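Side-chain contacts in betaine aldehyde dehydrogenase (Staphylococcus aureus subsp. aureus COL, PDB 4QTO), which catalyses the NAD-dependent oxidation of betaine aldehyde, a reaction of the aldehyde dehydrogenase family that yields the osmoprotectant glycine betaine: residues Y36-W41 / I76-R81; R81-E84 / W88-E91; I191-A196 / E498-S503. All blocks are in the same frame, centred on the assembly; numbering follows the deposited sequence. Where two conformers were deposited one is given.

Overall arrangement
From the N terminus, interaction 1 comes first, closing a loop of 34 residues as the hairpin turn of 36-41 meets helix 69-85. Interaction 2 begins at Arg-81, the residue on which interaction 1 ends, and closes the short loop between that helix and the turn at 88-91. Interaction 3 follows in series and spans 301 residues, bringing helix 183-197 to strand 501-509 near the C terminus. None of the loops nests in or crosses another. Interactions 1 and 2 share helix 69-85, and interaction 2 touches interaction 3 through a probable hydrogen bond from Trp-88 NE1 to Leu-195 O, 3.0 Å. Together they tie the N-terminal hairpin to a crossover helix and the C-terminal strand.

Interaction 1 of 3, residues Y36-W41 / I76-R81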
ATOM      1  N   TYR A  36     -21.024 -12.735 -29.780  1.00 10.81           N
ATOM      2  CA  TYR A  36     -21.790 -12.869 -28.547  1.00 10.98           C
ATOM      3  C   TYR A  36     -22.160 -11.483 -28.067  1.00 11.44           C
ATOM      4  O   TYR A  36     -21.293 -10.731 -27.637  1.00 11.58           O
ATOM      5  CB  TYR A  36     -21.014 -13.633 -27.470  1.00 10.82           C
ATOM      6  CG  TYR A  36     -21.830 -13.985 -26.245  1.00 11.21           C
ATOM      7  CD1 TYR A  36     -22.792 -14.971 -26.294  1.00 11.38           C
ATOM      8  CD2 TYR A  36     -21.623 -13.340 -25.046  1.00 11.35           C
ATOM      9  CE1 TYR A  36     -23.510 -15.325 -25.160  1.00 11.71           C
ATOM     10  CE2 TYR A  36     -22.338 -13.692 -23.910  1.00 11.93           C
ATOM     11  CZ  TYR A  36     -23.286 -14.692 -24.001  1.00 12.42           C
ATOM     12  OH  TYR A  36     -24.039 -15.117 -22.897  1.00 15.15           O
ATOM     13  N   ILE A  37     -23.423 -11.108 -28.225  1.00 11.92           N
ATOM     14  CA  ILE A  37     -23.863  -9.778 -27.915  1.00 12.41           C
ATOM     15  C   ILE A  37     -25.088  -9.812 -27.014  1.00 12.99           C
ATOM     16  O   ILE A  37     -26.121 -10.442 -27.343  1.00 12.99           O
ATOM     17  CB  ILE A  37     -24.177  -8.979 -29.217  1.00 12.90           C
ATOM     18  CG1 ILE A  37     -22.972  -8.989 -30.165  1.00 13.39           C
ATOM     19  CG2 ILE A  37     -24.605  -7.561 -28.861  1.00 13.62           C
ATOM     20  CD1 ILE A  37     -23.177  -8.253 -31.481  1.00 13.50           C
ATOM     21  N   ASP A  38     -24.984  -9.175 -25.867  1.00 12.88           N
ATOM     22  CA  ASP A  38     -26.090  -9.054 -24.956  1.00 14.12           C
ATOM     23  C   ASP A  38     -26.716 -10.410 -24.614  1.00 14.59           C
ATOM     24  O   ASP A  38     -27.957 -10.603 -24.698  1.00 15.04           O
ATOM     25  CB  ASP A  38     -27.134  -8.080 -25.534  1.00 15.87           C
ATOM     26  CG  ASP A  38     -27.974  -7.407 -24.456  1.00 17.66           C
ATOM     27  OD1 ASP A  38     -27.658  -7.510 -23.257  1.00 16.70           O
ATOM     28  OD2 ASP A  38     -28.932  -6.709 -24.833  1.00 18.23           O
ATOM     29  N   GLY A  39     -25.853 -11.339 -24.243  1.00 13.33           N
ATOM     30  CA  GLY A  39     -26.266 -12.675 -23.811  1.00 14.39           C
ATOM     31  C   GLY A  39     -26.699 -13.655 -24.892  1.00 14.86           C
ATOM     32  O   GLY A  39     -27.243 -14.726 -24.548  1.00 16.47           O
ATOM     33  N   GLU A  40     -26.507 -13.324 -26.164  1.00 14.28           N
ATOM     34  CA  GLU A  40     -26.937 -14.185 -27.250  1.00 15.21           C
ATOM     35  C   GLU A  40     -25.856 -14.359 -28.289  1.00 14.54           C
ATOM     36  O   GLU A  40     -25.140 -13.386 -28.613  1.00 14.19           O
ATOM     37  CB  GLU A  40     -28.157 -13.573 -27.961  1.00 18.41           C
ATOM     38  CG  GLU A  40     -29.364 -13.371 -27.049  1.00 23.50           C
ATOM     39  CD  GLU A  40     -29.950 -14.669 -26.492  1.00 30.89           C
ATOM     40  OE1 GLU A  40     -29.746 -15.748 -27.108  1.00 34.93           O
ATOM     41  OE2 GLU A  40     -30.678 -14.598 -25.456  1.00 40.91           O
ATOM     42  N   TRP A  41     -25.753 -15.576 -28.817  1.00 13.04           N
ATOM     43  CA  TRP A  41     -24.854 -15.855 -29.938  1.00 12.61           C
ATOM     44  C   TRP A  41     -25.576 -15.403 -31.210  1.00 13.49           C
ATOM     45  O   TRP A  41     -26.642 -15.929 -31.555  1.00 14.79           O
ATOM     46  CB  TRP A  41     -24.480 -17.332 -29.996  1.00 13.53           C
ATOM     47  CG  TRP A  41     -23.628 -17.725 -28.832  1.00 12.79           C
ATOM     48  CD1 TRP A  41     -24.037 -18.266 -27.635  1.00 13.81           C
ATOM     49  CD2 TRP A  41     -22.207 -17.594 -28.750  1.00 12.94           C
ATOM     50  NE1 TRP A  41     -22.960 -18.479 -26.827  1.00 13.40           N
ATOM     51  CE2 TRP A  41     -21.821 -18.040 -27.464  1.00 12.52           C
ATOM     52  CE3 TRP A  41     -21.224 -17.083 -29.616  1.00 12.48           C
ATOM     53  CZ2 TRP A  41     -20.462 -18.036 -27.037  1.00 13.52           C
ATOM     54  CZ3 TRP A  41     -19.873 -17.102 -29.204  1.00 12.71           C
ATOM     55  CH2 TRP A  41     -19.514 -17.570 -27.926  1.00 12.88           C
ATOM     56  N   ILE A  76     -21.712  -2.284 -27.361  1.00 10.15           N
ATOM     57  CA  ILE A  76     -21.306  -1.223 -26.425  1.00 10.81           C
ATOM     58  C   ILE A  76     -22.522  -0.703 -25.623  1.00 11.47           C
ATOM     59  O   ILE A  76     -22.451  -0.487 -24.395  1.00 11.01           O
ATOM     60  CB  ILE A  76     -20.594  -0.087 -27.184  1.00 11.24           C
ATOM     61  CG1 ILE A  76     -19.224  -0.593 -27.648  1.00 12.81           C
ATOM     62  CG2 ILE A  76     -20.452   1.153 -26.301  1.00 12.21           C
ATOM     63  CD1 ILE A  76     -18.585   0.298 -28.678  1.00 13.65           C
ATOM     64  N   LEU A  77     -23.645  -0.511 -26.303  1.00 11.53           N
ATOM     65  CA  LEU A  77     -24.843  -0.045 -25.615  1.00 13.31           C
ATOM     66  C   LEU A  77     -25.349  -1.083 -24.614  1.00 12.27           C
ATOM     67  O   LEU A  77     -25.841  -0.724 -23.553  1.00 12.95           O
ATOM     68  CB  LEU A  77     -25.928   0.354 -26.601  1.00 13.78           C
ATOM     69  CG  LEU A  77     -25.581   1.588 -27.444  1.00 16.04           C
ATOM     70  CD1 LEU A  77     -26.678   1.836 -28.473  1.00 17.82           C
ATOM     71  CD2 LEU A  77     -25.363   2.816 -26.595  1.00 17.58           C
ATOM     72  N   ALA A  78     -25.202  -2.354 -24.940  1.00 12.15           N
ATOM     73  CA  ALA A  78     -25.593  -3.430 -24.009  1.00 12.33           C
ATOM     74  C   ALA A  78     -24.685  -3.467 -22.798  1.00 12.04           C
ATOM     75  O   ALA A  78     -25.149  -3.666 -21.674  1.00 11.86           O
ATOM     76  CB  ALA A  78     -25.584  -4.771 -24.702  1.00 12.91           C
ATOM     77  N   ALA A  79     -23.386  -3.264 -23.027  1.00 11.34           N
ATOM     78  CA  ALA A  79     -22.408  -3.200 -21.933  1.00 10.92           C
ATOM     79  C   ALA A  79     -22.761  -2.046 -20.994  1.00 10.77           C
ATOM     80  O   ALA A  79     -22.695  -2.155 -19.757  1.00 11.29           O
ATOM     81  CB  ALA A  79     -21.013  -3.056 -22.509  1.00 11.04           C
ATOM     82  N   ARG A  80     -23.104  -0.886 -21.576  1.00 10.79           N
ATOM     83  CA  ARG A  80     -23.497   0.256 -20.787  1.00 12.23           C
ATOM     84  C   ARG A  80     -24.747  -0.037 -19.975  1.00 11.91           C
ATOM     85  O   ARG A  80     -24.814   0.279 -18.781  1.00 12.47           O
ATOM     86  CB  ARG A  80     -23.695   1.506 -21.685  1.00 12.59           C
ATOM     87  CG  ARG A  80     -24.345   2.714 -21.003  1.00 13.54           C
ATOM     88  CD  ARG A  80     -23.593   3.213 -19.778  1.00 14.75           C
ATOM     89  NE  ARG A  80     -22.253   3.663 -20.155  1.00 15.29           N
ATOM     90  CZ  ARG A  80     -21.235   3.799 -19.312  1.00 14.13           C
ATOM     91  NH1 ARG A  80     -21.371   3.534 -18.026  1.00 14.37           N
ATOM     92  NH2 ARG A  80     -20.067   4.203 -19.774  1.00 13.60           N
ATOM     93  N   ARG A  81     -25.771  -0.591 -20.618  1.00 12.74           N
ATOM     94  CA  ARG A  81     -27.010  -0.918 -19.908  1.00 13.59           C
ATOM     95  C   ARG A  81     -26.742  -1.860 -18.723  1.00 13.45           C
ATOM     96  O   ARG A  81     -27.239  -1.643 -17.604  1.00 13.68           O
ATOM     97  CB  ARG A  81     -28.015  -1.562 -20.873  1.00 15.69           C
ATOM     98  CG  ARG A  81     -29.404  -1.685 -20.270  1.00 18.20           C
ATOM     99  CD  ARG A  81     -30.254  -2.722 -20.991  1.00 21.69           C
ATOM    100  NE  ARG A  81     -29.724  -4.069 -20.749  1.00 24.26           N
ATOM    101  CZ  ARG A  81     -29.242  -4.889 -21.684  1.00 27.18           C
ATOM    102  NH1 ARG A  81     -29.284  -4.559 -22.973  1.00 27.24           N
ATOM    103  NH2 ARG A  81     -28.788  -6.088 -21.322  1.00 27.65           N
TER
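Arg-81 grips the carboxylate of Asp-38 end-on, each terminal nitrogen taking one oxygen. The shorter arm of this salt bridge runs from NH2 of Arg-81 to OD1 of Asp-38, 2.7 Å, and is nearly straight; it uses the syn lone pair of OD1 and stays in the guanidinium plane. The second, from NH1 of Arg-81 to OD2 of Asp-38 at 2.9 Å, also arrives on the syn side but tilted out of the carboxylate plane, in keeping with the 32° between the two planes. A bend at chi3 (68°) curls the arginine chain back along its helix, bringing the guanidinium over the carbonyl oxygen of Ala-78. The methyl CB of Ala-78 rests against CG of Asp-38 at 3.6 Å, and a small residue suits so close an approach of turn to helix. Asp-38 and Gly-39 are the central residues of a type I' turn joining strands 35-37 and 40-42. Both have positive phi, which glycine readily adopts and aspartate tolerates. The backbone N of Asp-38 is hydrogen-bonded to OD1 of Asn-231. Two bonds between opposite charges fix the rotation of the carboxylate and probably favour its ionised form, holding the hairpin tip to helix 69-85.

Interaction 2 of 3, residues R81-E84 / W88-E91; sequences RAFE and WSQE
Ser-89 packs against Phe-83 where a type I beta turn, Trp-88 to Glu-91, folds back on the last turns of helix 69-85 before the chain enters helix 93-109. The apolar part is small: CB of Ser-89 lies over one face of the phenylalanine ring, toward the CD1/CE1 rim, 3.6 Å from CE1 of Phe-83. OG of Ser-89 stands over the same face, 4.3 Å above the ring plane. The ring swings back toward the turn, though CB points away, because chi1 (-172°) sets CG opposite the backbone N. Phe-83 also packs on Pro-170 and on Lys-462 of the second subunit. The polar part draws on carbonyls near the helix end. OG of Ser-89 is 3.1 Å from O of Phe-83, a possible hydrogen bond, though the hydroxyl proton has another acceptor within reach. Serine suits this place because it is short enough to bring both a methylene to the ring and a hydroxyl to the backbone. Water also bridges helix and turn. One molecule makes weak bonds to O of Ala-82 and N of Trp-88; another donates to O of Ala-82 at 2.8 Å and accepts from N of Ser-89 at 2.9 Å.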
ATOM      1  N   ARG A  81     -25.771  -0.591 -20.618  1.00 12.74           N
ATOM      2  CA  ARG A  81     -27.010  -0.918 -19.908  1.00 13.59           C
ATOM      3  C   ARG A  81     -26.742  -1.860 -18.723  1.00 13.45           C
ATOM      4  O   ARG A  81     -27.239  -1.643 -17.604  1.00 13.68           O
ATOM      5  CB  ARG A  81     -28.015  -1.562 -20.873  1.00 15.69           C
ATOM      6  CG  ARG A  81     -29.404  -1.685 -20.270  1.00 18.20           C
ATOM      7  CD  ARG A  81     -30.254  -2.722 -20.991  1.00 21.69           C
ATOM      8  NE  ARG A  81     -29.724  -4.069 -20.749  1.00 24.26           N
ATOM      9  CZ  ARG A  81     -29.242  -4.889 -21.684  1.00 27.18           C
ATOM     10  NH1 ARG A  81     -29.284  -4.559 -22.973  1.00 27.24           N
ATOM     11  NH2 ARG A  81     -28.788  -6.088 -21.322  1.00 27.65           N
ATOM     12  N   ALA A  82     -25.940  -2.880 -18.981  1.00 12.60           N
ATOM     13  CA  ALA A  82     -25.555  -3.835 -17.965  1.00 12.47           C
ATOM     14  C   ALA A  82     -24.796  -3.146 -16.816  1.00 12.39           C
ATOM     15  O   ALA A  82     -25.067  -3.411 -15.631  1.00 12.97           O
ATOM     16  CB  ALA A  82     -24.743  -4.955 -18.557  1.00 13.10           C
ATOM     17  N   PHE A  83     -23.858  -2.266 -17.162  1.00 12.01           N
ATOM     18  CA  PHE A  83     -23.095  -1.556 -16.145  1.00 11.73           C
ATOM     19  C   PHE A  83     -24.043  -0.731 -15.247  1.00 12.45           C
ATOM     20  O   PHE A  83     -23.951  -0.807 -14.010  1.00 13.58           O
ATOM     21  CB  PHE A  83     -22.024  -0.649 -16.768  1.00 11.95           C
ATOM     22  CG  PHE A  83     -21.121  -0.064 -15.746  1.00 11.38           C
ATOM     23  CD1 PHE A  83     -20.083  -0.833 -15.229  1.00 11.14           C
ATOM     24  CD2 PHE A  83     -21.323   1.195 -15.249  1.00 12.23           C
ATOM     25  CE1 PHE A  83     -19.294  -0.360 -14.211  1.00 11.48           C
ATOM     26  CE2 PHE A  83     -20.502   1.678 -14.234  1.00 12.10           C
ATOM     27  CZ  PHE A  83     -19.501   0.907 -13.728  1.00 11.19           C
ATOM     28  N   GLU A  84     -24.983  -0.013 -15.859  1.00 12.55           N
ATOM     29  CA  GLU A  84     -25.908   0.847 -15.099  1.00 14.09           C
ATOM     30  C   GLU A  84     -26.887   0.037 -14.263  1.00 15.23           C
ATOM     31  O   GLU A  84     -27.348   0.538 -13.243  1.00 15.09           O
ATOM     32  CB  GLU A  84     -26.661   1.793 -16.018  1.00 16.27           C
ATOM     33  CG  GLU A  84     -25.722   2.691 -16.828  1.00 17.00           C
ATOM     34  CD  GLU A  84     -24.785   3.519 -15.964  1.00 20.99           C
ATOM     35  OE1 GLU A  84     -25.182   3.912 -14.858  1.00 26.90           O
ATOM     36  OE2 GLU A  84     -23.668   3.838 -16.376  1.00 19.22           O
ATOM     37  N   TRP A  88     -23.547  -6.675 -12.097  1.00 12.22           N
ATOM     38  CA  TRP A  88     -22.157  -7.092 -11.922  1.00 11.24           C
ATOM     39  C   TRP A  88     -21.344  -6.050 -11.181  1.00 12.17           C
ATOM     40  O   TRP A  88     -20.515  -6.356 -10.306  1.00 12.22           O
ATOM     41  CB  TRP A  88     -21.507  -7.411 -13.286  1.00 10.96           C
ATOM     42  CG  TRP A  88     -20.192  -8.103 -13.155  1.00 10.60           C
ATOM     43  CD1 TRP A  88     -18.985  -7.673 -13.580  1.00 10.68           C
ATOM     44  CD2 TRP A  88     -19.970  -9.366 -12.541  1.00 10.42           C
ATOM     45  NE1 TRP A  88     -18.009  -8.585 -13.260  1.00 10.21           N
ATOM     46  CE2 TRP A  88     -18.590  -9.640 -12.626  1.00 10.41           C
ATOM     47  CE3 TRP A  88     -20.800 -10.293 -11.916  1.00 10.75           C
ATOM     48  CZ2 TRP A  88     -18.027 -10.781 -12.109  1.00 11.39           C
ATOM     49  CZ3 TRP A  88     -20.220 -11.447 -11.407  1.00 11.73           C
ATOM     50  CH2 TRP A  88     -18.857 -11.671 -11.510  1.00 11.76           C
ATOM     51  N   SER A  89     -21.566  -4.774 -11.501  1.00 11.78           N
ATOM     52  CA  SER A  89     -20.774  -3.718 -10.911  1.00 12.80           C
ATOM     53  C   SER A  89     -20.987  -3.528  -9.436  1.00 15.00           C
ATOM     54  O   SER A  89     -20.100  -2.959  -8.781  1.00 19.08           O
ATOM     55  CB  SER A  89     -20.973  -2.403 -11.720  1.00 14.59           C
ATOM     56  OG  SER A  89     -22.342  -1.971 -11.651  1.00 14.79           O
ATOM     57  N   GLN A  90     -22.159  -3.944  -8.921  1.00 13.67           N
ATOM     58  CA  GLN A  90     -22.489  -3.842  -7.498  1.00 15.85           C
ATOM     59  C   GLN A  90     -22.505  -5.205  -6.833  1.00 14.21           C
ATOM     60  O   GLN A  90     -22.913  -5.336  -5.666  1.00 17.70           O
ATOM     61  CB  GLN A  90     -23.829  -3.112  -7.313  1.00 18.48           C
ATOM     62  CG  GLN A  90     -23.832  -1.708  -7.868  1.00 22.49           C
ATOM     63  CD  GLN A  90     -22.880  -0.792  -7.149  1.00 28.28           C
ATOM     64  OE1 GLN A  90     -22.680  -0.916  -5.939  1.00 34.83           O
ATOM     65  NE2 GLN A  90     -22.296   0.154  -7.882  1.00 36.28           N
ATOM     66  N   GLU A  91     -22.119  -6.251  -7.555  1.00 14.26           N
ATOM     67  CA  GLU A  91     -21.951  -7.573  -6.963  1.00 13.78           C
ATOM     68  C   GLU A  91     -20.785  -7.445  -5.979  1.00 13.19           C
ATOM     69  O   GLU A  91     -19.936  -6.545  -6.110  1.00 12.91           O
ATOM     70  CB  GLU A  91     -21.603  -8.613  -8.033  1.00 14.62           C
ATOM     71  CG  GLU A  91     -21.414 -10.026  -7.586  1.00 15.54           C
ATOM     72  CD  GLU A  91     -22.582 -10.557  -6.777  1.00 19.54           C
ATOM     73  OE1 GLU A  91     -23.496 -11.161  -7.408  1.00 21.20           O
ATOM     74  OE2 GLU A  91     -22.613 -10.331  -5.529  1.00 17.75           O
TER
HETATM   75  O   HOH W   1     -23.102  -4.328 -13.933  1.00 14.78           O
HETATM   76  O   HOH W   2     -24.207  -6.459 -15.382  1.00 44.30           O

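Interaction 3 of 3, residues I191-A196 / E498-S503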
ATOM      1  N   ILE A 191      -9.495  -9.491 -19.896  1.00  8.25           N
ATOM      2  CA  ILE A 191     -10.752  -9.953 -19.340  1.00  8.53           C
ATOM      3  C   ILE A 191     -10.669 -10.107 -17.840  1.00  8.31           C
ATOM      4  O   ILE A 191     -11.593  -9.699 -17.105  1.00  8.56           O
ATOM      5  CB  ILE A 191     -11.146 -11.318 -19.935  1.00  9.02           C
ATOM      6  CG1 ILE A 191     -11.520 -11.154 -21.415  1.00 11.09           C
ATOM      7  CG2 ILE A 191     -12.315 -11.921 -19.208  1.00  9.26           C
ATOM      8  CD1 ILE A 191     -11.536 -12.473 -22.144  1.00 11.60           C
ATOM      9  N   ALA A 192      -9.580 -10.699 -17.352  1.00  7.44           N
ATOM     10  CA  ALA A 192      -9.515 -11.033 -15.929  1.00  8.30           C
ATOM     11  C   ALA A 192      -9.689  -9.826 -15.017  1.00  7.99           C
ATOM     12  O   ALA A 192     -10.532  -9.855 -14.096  1.00  8.36           O
ATOM     13  CB  ALA A 192      -8.263 -11.814 -15.609  1.00  8.23           C
ATOM     14  N   PRO A 193      -8.921  -8.734 -15.221  1.00  8.14           N
ATOM     15  CA  PRO A 193      -9.146  -7.582 -14.340  1.00  8.31           C
ATOM     16  C   PRO A 193     -10.459  -6.881 -14.587  1.00  8.83           C
ATOM     17  O   PRO A 193     -11.049  -6.352 -13.659  1.00  7.72           O
ATOM     18  CB  PRO A 193      -7.951  -6.667 -14.647  1.00  9.09           C
ATOM     19  CG  PRO A 193      -7.531  -7.054 -16.040  1.00  8.82           C
ATOM     20  CD  PRO A 193      -7.719  -8.548 -16.056  1.00  8.86           C
ATOM     21  N   ALA A 194     -10.942  -6.854 -15.821  1.00  8.71           N
ATOM     22  CA  ALA A 194     -12.204  -6.184 -16.110  1.00  9.28           C
ATOM     23  C   ALA A 194     -13.321  -6.856 -15.322  1.00  8.94           C
ATOM     24  O   ALA A 194     -14.146  -6.195 -14.686  1.00  8.38           O
ATOM     25  CB  ALA A 194     -12.516  -6.229 -17.591  1.00 10.20           C
ATOM     26  N   LEU A 195     -13.359  -8.188 -15.355  1.00  8.41           N
ATOM     27  CA  LEU A 195     -14.400  -8.883 -14.599  1.00  8.89           C
ATOM     28  C   LEU A 195     -14.188  -8.787 -13.106  1.00  9.55           C
ATOM     29  O   LEU A 195     -15.165  -8.610 -12.374  1.00  9.06           O
ATOM     30  CB  LEU A 195     -14.528 -10.347 -15.031  1.00  9.45           C
ATOM     31  CG  LEU A 195     -15.049 -10.540 -16.459  1.00 11.35           C
ATOM     32  CD1 LEU A 195     -15.084 -12.019 -16.786  1.00 10.31           C
ATOM     33  CD2 LEU A 195     -16.430  -9.927 -16.620  1.00 12.58           C
ATOM     34  N   ALA A 196     -12.941  -8.905 -12.651  1.00  8.00           N
ATOM     35  CA  ALA A 196     -12.680  -8.822 -11.217  1.00  9.26           C
ATOM     36  C   ALA A 196     -13.155  -7.502 -10.617  1.00  9.28           C
ATOM     37  O   ALA A 196     -13.643  -7.500  -9.464  1.00  9.51           O
ATOM     38  CB  ALA A 196     -11.211  -9.024 -10.936  1.00  9.06           C
ATOM     39  N   GLU A 498      -5.556  -1.693 -11.747  0.50 10.25           N
ATOM     40  CA  GLU A 498      -5.862  -0.264 -11.620  0.50 11.46           C
ATOM     41  C   GLU A 498      -6.332   0.416 -12.897  0.50 11.79           C
ATOM     42  O   GLU A 498      -7.042   1.411 -12.834  0.50 11.19           O
ATOM     43  CB  GLU A 498      -4.675   0.483 -11.001  0.50 14.07           C
ATOM     44  CG  GLU A 498      -4.483   0.075  -9.555  0.50 16.89           C
ATOM     45  CD  GLU A 498      -3.229   0.625  -8.882  0.50 19.29           C
ATOM     46  OE1 GLU A 498      -2.398   1.288  -9.537  0.50 21.51           O
ATOM     47  OE2 GLU A 498      -3.093   0.359  -7.679  0.50 25.69           O
ATOM     48  N   GLU A 499      -5.980  -0.131 -14.059  1.00 10.49           N
ATOM     49  CA  GLU A 499      -6.447   0.422 -15.315  1.00 11.62           C
ATOM     50  C   GLU A 499      -7.971   0.301 -15.381  1.00  9.85           C
ATOM     51  O   GLU A 499      -8.638   1.114 -16.048  1.00 10.18           O
ATOM     52  CB  GLU A 499      -5.920  -0.292 -16.561  1.00 12.86           C
ATOM     53  CG  GLU A 499      -4.412  -0.259 -16.716  1.00 16.15           C
ATOM     54  CD  GLU A 499      -3.850   1.079 -17.156  1.00 18.49           C
ATOM     55  OE1 GLU A 499      -4.625   1.894 -17.733  1.00 20.42           O
ATOM     56  OE2 GLU A 499      -2.617   1.301 -16.878  1.00 17.20           O
ATOM     57  N   TYR A 500      -8.522  -0.697 -14.658  1.00  8.37           N
ATOM     58  CA  TYR A 500      -9.945  -1.004 -14.669  1.00  7.88           C
ATOM     59  C   TYR A 500     -10.717  -0.394 -13.499  1.00  8.43           C
ATOM     60  O   TYR A 500     -11.897  -0.732 -13.295  1.00  9.21           O
ATOM     61  CB  TYR A 500     -10.165  -2.526 -14.783  1.00  7.94           C
ATOM     62  CG  TYR A 500      -9.726  -3.040 -16.153  1.00  7.94           C
ATOM     63  CD1 TYR A 500      -8.422  -3.449 -16.408  1.00  8.51           C
ATOM     64  CD2 TYR A 500     -10.620  -3.063 -17.207  1.00  9.50           C
ATOM     65  CE1 TYR A 500      -8.020  -3.816 -17.684  1.00  8.85           C
ATOM     66  CE2 TYR A 500     -10.231  -3.438 -18.479  1.00 10.01           C
ATOM     67  CZ  TYR A 500      -8.940  -3.814 -18.711  1.00 10.10           C
ATOM     68  OH  TYR A 500      -8.535  -4.179 -19.989  1.00 10.67           O
ATOM     69  N   LEU A 501     -10.061   0.499 -12.754  1.00  7.67           N
ATOM     70  CA  LEU A 501     -10.671   1.182 -11.645  1.00  8.13           C
ATOM     71  C   LEU A 501     -10.633   2.691 -11.880  1.00  8.68           C
ATOM     72  O   LEU A 501      -9.795   3.218 -12.642  1.00  9.57           O
ATOM     73  CB  LEU A 501      -9.902   0.890 -10.345  1.00  9.19           C
ATOM     74  CG  LEU A 501      -9.967  -0.579  -9.901  1.00 10.66           C
ATOM     75  CD1 LEU A 501      -9.008  -0.796  -8.738  1.00 13.40           C
ATOM     76  CD2 LEU A 501     -11.381  -0.926  -9.503  1.00 10.93           C
ATOM     77  N   VAL A 502     -11.521   3.376 -11.168  1.00  7.95           N
ATOM     78  CA  VAL A 502     -11.546   4.841 -11.158  1.00  8.49           C
ATOM     79  C   VAL A 502     -11.701   5.260  -9.690  1.00  8.94           C
ATOM     80  O   VAL A 502     -12.409   4.599  -8.921  1.00  9.34           O
ATOM     81  CB  VAL A 502     -12.657   5.415 -12.036  1.00  9.55           C
ATOM     82  CG1 VAL A 502     -14.039   4.931 -11.627  1.00  9.96           C
ATOM     83  CG2 VAL A 502     -12.566   6.936 -12.094  1.00 10.45           C
ATOM     84  N   SER A 503     -11.004   6.330  -9.307  1.00  9.21           N
ATOM     85  CA  SER A 503     -11.075   6.829  -7.927  1.00  9.49           C
ATOM     86  C   SER A 503     -12.127   7.914  -7.794  1.00  8.76           C
ATOM     87  O   SER A 503     -12.232   8.807  -8.636  1.00  9.59           O
ATOM     88  CB  SER A 503      -9.741   7.451  -7.526  1.00 10.26           C
ATOM     89  OG  SER A 503      -8.714   6.485  -7.475  1.00 12.87           O
TER
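The helix of a beta-alpha-beta crossover, 183-197, presents Pro-193 and Ala-194 to the ring of Tyr-500; it links the parallel strands 162-177 and 200-204 of the Rossmann-like part of the fold. The strand that follows the tyrosine, 501-509, runs antiparallel to 162-177, and the backbone of Tyr-500 bonds to Val-171 there. Its CG is anti to the carbonyl carbon (chi1 -68°), which sends the ring out to the helix. CG of Pro-193 approaches the CD1/CE1 half of the ring obliquely, 3.7 Å from CE1 of Tyr-500. On the same side of the ring plane, CB of Ala-194 meets the other half, 3.7 Å from CD2 of Tyr-500. The backbone N of Ala-194 lies 4.0 Å above that face, toward the rim. Alanine, with a single methyl, lets the ring come this near the helix backbone, CA of Ala-194 being 3.7 Å from CD2 of Tyr-500. Proline adds a rigid apolar surface, and because its N carries no hydrogen the helix is kinked there. The ring is therefore held against Pro-193 and Ala-194 by van der Waals packing, while the phenol OH of this buried side chain is hydrogen-bonded to NE2 of Gln-176 on strand 162-177.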